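Local coordinates for protein malate dehydrogenase (Picrophilus torridus, PDB 4BGV) that probably catalyses the reversible, NAD-dependent oxidation of (S)-malate to oxaloacetate, a step of the tricarboxylic acid cycle, at residues I8-V13 against G37-K42; C255-T260 against I274-K279. All blocks are in the same frame, centred on the assembly; numbering follows the deposited sequence.

Interaction 1: residues I8-V13 against G37-K42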
# COMPACT_ATOMS: atom_id res chain seq x y z
N ILE A 8 -24.30 7.57 -0.97
CA ILE A 8 -25.36 8.56 -0.98
C ILE A 8 -24.96 9.69 -0.04
O ILE A 8 -24.78 9.49 1.17
CB ILE A 8 -26.71 7.92 -0.56
CG1 ILE A 8 -27.07 6.77 -1.50
CG2 ILE A 8 -27.82 8.97 -0.54
CD1 ILE A 8 -28.41 6.10 -1.15
N GLY A 9 -24.77 10.88 -0.60
CA GLY A 9 -24.27 12.04 0.13
C GLY A 9 -22.86 12.35 -0.34
O GLY A 9 -21.96 11.50 -0.27
N ALA A 10 -22.66 13.57 -0.85
CA ALA A 10 -21.36 13.98 -1.36
C ALA A 10 -20.74 15.12 -0.56
O ALA A 10 -19.88 15.84 -1.06
CB ALA A 10 -21.46 14.34 -2.85
N GLY A 11 -21.17 15.28 0.69
CA GLY A 11 -20.56 16.23 1.60
C GLY A 11 -19.23 15.68 2.10
O GLY A 11 -18.71 14.72 1.53
N ALA A 12 -18.70 16.27 3.16
CA ALA A 12 -17.37 15.88 3.65
C ALA A 12 -17.26 14.38 3.94
O ALA A 12 -16.30 13.74 3.56
CB ALA A 12 -17.00 16.70 4.91
N VAL A 13 -18.25 13.83 4.63
CA VAL A 13 -18.13 12.41 4.98
C VAL A 13 -18.24 11.51 3.75
O VAL A 13 -17.39 10.66 3.53
CB VAL A 13 -19.13 11.98 6.09
CG1 VAL A 13 -19.08 10.46 6.31
CG2 VAL A 13 -18.79 12.69 7.39
N GLY A 37 -24.44 19.39 -9.16
CA GLY A 37 -23.02 19.55 -9.40
C GLY A 37 -22.09 18.92 -8.36
O GLY A 37 -20.94 18.62 -8.66
N LEU A 38 -22.58 18.76 -7.13
CA LEU A 38 -21.70 18.40 -6.01
C LEU A 38 -21.11 17.01 -6.13
O LEU A 38 -19.89 16.84 -6.04
CB LEU A 38 -22.41 18.55 -4.65
CG LEU A 38 -21.53 18.29 -3.41
CD1 LEU A 38 -20.44 19.37 -3.31
CD2 LEU A 38 -22.39 18.27 -2.13
N ALA A 39 -21.96 16.00 -6.34
CA ALA A 39 -21.45 14.64 -6.48
C ALA A 39 -20.60 14.48 -7.74
O ALA A 39 -19.56 13.82 -7.70
CB ALA A 39 -22.59 13.63 -6.47
N GLU A 40 -21.03 15.06 -8.85
CA GLU A 40 -20.22 15.03 -10.07
C GLU A 40 -18.84 15.69 -9.85
O GLU A 40 -17.80 15.20 -10.32
CB GLU A 40 -20.97 15.71 -11.23
CG GLU A 40 -20.16 15.93 -12.48
CD GLU A 40 -20.98 16.47 -13.65
OE1 GLU A 40 -22.20 16.67 -13.48
OE2 GLU A 40 -20.40 16.69 -14.74
N GLY A 41 -18.83 16.81 -9.12
CA GLY A 41 -17.59 17.50 -8.83
C GLY A 41 -16.67 16.70 -7.93
O GLY A 41 -15.46 16.62 -8.20
N LYS A 42 -17.22 16.11 -6.87
CA LYS A 42 -16.39 15.31 -5.96
C LYS A 42 -15.82 14.10 -6.69
O LYS A 42 -14.63 13.79 -6.55
CB LYS A 42 -17.19 14.88 -4.71
CG LYS A 42 -17.62 16.03 -3.82
CD LYS A 42 -16.44 16.65 -3.06
CE LYS A 42 -16.87 17.78 -2.08
NZ LYS A 42 -17.65 17.28 -0.90
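Ala10, in the glycine-rich turn of the Rossmann fold, meets Leu38, Ala39 and Lys42 at the N-terminal end of helix 38-47. The turn, with Gly9 and Gly11 of a fingerprint that Gly14 completes in the helix, joins strand 4-8 to helix 12-23, and holds residues that by similarity bind NAD(+). The methyl of Ala10 points at the opposing helix, its CB 3.6 Å from CA of Ala39 and 3.9 Å from the CB of that residue. Leu38 lies over the face of the Ala10-Gly11 peptide, on the same side as Ala39: with CG anti to the backbone N (chi1 -176°), its CD2 is 3.7 Å from O of Ala10, and its CG approaches CB of Ala10 at 4.0 Å.

That carbonyl oxygen is also the polar link. Lys42 NZ donates to Ala10 O at 2.7 Å, with a C=O...N angle of 152° and the amine tilted 16° from the carbonyl plane. The lysine chain bends at chi2 and again at chi4, curling around the oxygen and bringing its CG to within 3.6 Å of Ala10 O. An alanine in place of Lys42 would probably leave Ala10 O without this donor and open a gap beside the turn where the aliphatic chain now lies.

In the next shell, Asp33, itself a predicted NAD(+) ligand, accepts a hydrogen bond from Ala10 N through OD2, while Ile31 of strand 28-33 backs both Ala10 and Ala39. Tyr225 of a second subunit packs on Lys42. Gly9 has a backbone conformation in which a CB would collide with the preceding carbonyl; Gly11 is the N-cap of helix 12-23. Its own carbonyl stays near the amine, Gly11 O lying 3.7 Å from Lys42 NZ.

Interaction 2: residues C255-T260 against I274-K279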
# COMPACT_ATOMS: atom_id res chain seq x y z
N CYS A 255 -20.63 -2.95 15.32
CA CYS A 255 -21.45 -2.12 14.43
C CYS A 255 -22.88 -2.23 14.90
O CYS A 255 -23.24 -3.17 15.59
CB CYS A 255 -21.39 -2.65 13.00
SG CYS A 255 -19.73 -2.82 12.32
N ALA A 256 -23.72 -1.28 14.49
CA ALA A 256 -25.14 -1.39 14.78
C ALA A 256 -25.70 -2.54 13.95
O ALA A 256 -25.57 -2.56 12.72
CB ALA A 256 -25.85 -0.09 14.47
N ALA A 257 -26.29 -3.52 14.61
CA ALA A 257 -26.81 -4.68 13.90
C ALA A 257 -28.14 -5.11 14.48
O ALA A 257 -28.44 -4.84 15.64
CB ALA A 257 -25.80 -5.83 13.95
N TYR A 258 -28.92 -5.80 13.66
CA TYR A 258 -30.26 -6.23 14.04
C TYR A 258 -30.20 -7.42 14.99
O TYR A 258 -29.62 -8.45 14.66
CB TYR A 258 -31.01 -6.63 12.77
CG TYR A 258 -32.50 -6.79 12.94
CD1 TYR A 258 -33.31 -5.70 13.25
CD2 TYR A 258 -33.11 -8.02 12.74
CE1 TYR A 258 -34.68 -5.84 13.38
CE2 TYR A 258 -34.48 -8.16 12.85
CZ TYR A 258 -35.26 -7.07 13.18
OH TYR A 258 -36.61 -7.22 13.30
N ILE A 259 -30.82 -7.27 16.16
CA ILE A 259 -30.78 -8.29 17.22
C ILE A 259 -32.09 -9.07 17.26
O ILE A 259 -33.17 -8.48 17.41
CB ILE A 259 -30.57 -7.62 18.60
CG1 ILE A 259 -29.42 -6.62 18.54
CG2 ILE A 259 -30.35 -8.69 19.70
CD1 ILE A 259 -28.03 -7.25 18.26
N THR A 260 -32.01 -10.40 17.09
CA THR A 260 -33.19 -11.27 17.15
C THR A 260 -32.84 -12.63 17.71
O THR A 260 -31.67 -12.94 17.92
CB THR A 260 -33.79 -11.57 15.77
OG1 THR A 260 -32.77 -12.10 14.90
CG2 THR A 260 -34.38 -10.35 15.17
N ILE A 274 -28.66 -2.33 17.37
CA ILE A 274 -27.82 -1.75 18.42
C ILE A 274 -26.37 -2.21 18.20
O ILE A 274 -26.13 -3.24 17.57
CB ILE A 274 -28.35 -2.11 19.85
CG1 ILE A 274 -27.75 -1.19 20.92
CG2 ILE A 274 -28.15 -3.59 20.16
CD1 ILE A 274 -28.56 -1.18 22.24
N GLY A 275 -25.40 -1.45 18.72
CA GLY A 275 -23.99 -1.74 18.50
C GLY A 275 -23.46 -2.96 19.24
O GLY A 275 -23.37 -2.97 20.47
N VAL A 276 -23.11 -4.00 18.48
CA VAL A 276 -22.59 -5.24 19.06
C VAL A 276 -21.45 -5.75 18.17
O VAL A 276 -21.36 -5.37 17.00
CB VAL A 276 -23.71 -6.33 19.18
CG1 VAL A 276 -24.85 -5.88 20.12
CG2 VAL A 276 -24.25 -6.70 17.81
N PRO A 277 -20.58 -6.62 18.72
CA PRO A 277 -19.49 -7.14 17.87
C PRO A 277 -20.02 -8.07 16.79
O PRO A 277 -20.73 -9.03 17.09
CB PRO A 277 -18.61 -7.95 18.84
CG PRO A 277 -19.14 -7.70 20.20
CD PRO A 277 -20.54 -7.19 20.08
N ILE A 278 -19.67 -7.79 15.53
CA ILE A 278 -20.14 -8.63 14.44
C ILE A 278 -19.00 -9.06 13.52
O ILE A 278 -17.99 -8.37 13.40
CB ILE A 278 -21.24 -7.93 13.60
CG1 ILE A 278 -20.71 -6.61 12.99
CG2 ILE A 278 -22.52 -7.72 14.42
CD1 ILE A 278 -21.62 -6.06 11.90
N LYS A 279 -19.16 -10.23 12.88
CA LYS A 279 -18.28 -10.63 11.78
C LYS A 279 -18.90 -10.10 10.48
O LYS A 279 -20.06 -10.40 10.18
CB LYS A 279 -18.15 -12.16 11.70
CG LYS A 279 -17.16 -12.62 10.62
CD LYS A 279 -17.26 -14.12 10.30
CE LYS A 279 -17.10 -14.98 11.53
NZ LYS A 279 -16.92 -16.43 11.20
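Cys255 and Val276 form a hydrogen-bonded pair in an antiparallel beta ladder between strands 251-259 and 272-281, neighbours in a three-stranded sheet of the C-terminal domain. Its backbone bonds come as two reciprocal pairs: Cys255 N to Val276 O and Val276 N to Cys255 O, both 3.0 Å, then Ala257 N to Ile274 O and Ile274 N to Ala257 O. The axes of the short segments stand 98° apart, so the strands are sharply twisted against each other. Between the two pairs, Ala256 faces Gly275 as a non-hydrogen-bonded pair with CA atoms 3.9 Å apart, and Gly275 CA makes a CA-H...O contact of 3.3 Å with Cys255 O.

The apolar contacts fall on the face bearing Cys255 and Ala257. With CG1 between the backbone N and the carbonyl carbon (chi1 59°), Ile278 sets its CD1 3.6 Å from Cys255 CB, while its CG2 meets Ala257 CB at 3.8 Å. Trp301 of helix 295-321 packs on Ile274 and Val276. Ile259 lies obliquely across Ile274, with Ile259 CG1 3.7 Å from Ile274 CG2. It meets Val276 tip to tip, Ile259 CD1 lying 3.8 Å from Val276 CG2.

Interactions 1 and 2 belong to different halves of the subunit, the NAD-binding domain and the C-terminal alpha/beta domain, on opposite sides of the chain's centre. Their centres are 29 Å apart and their nearest atoms about 15 Å, so they do not touch. Residues 9-13 of interaction 1 belong to the predicted cofactor site, whereas interaction 2 holds none of the predicted site residues; the side chain of Ala256 is about 9 Å from that of His180, the probable proton acceptor, and about 10 Å from that of Asn125, a predicted substrate ligand. A second subunit packs beside interaction 1, and a third bonds to Lys279 in interaction 2.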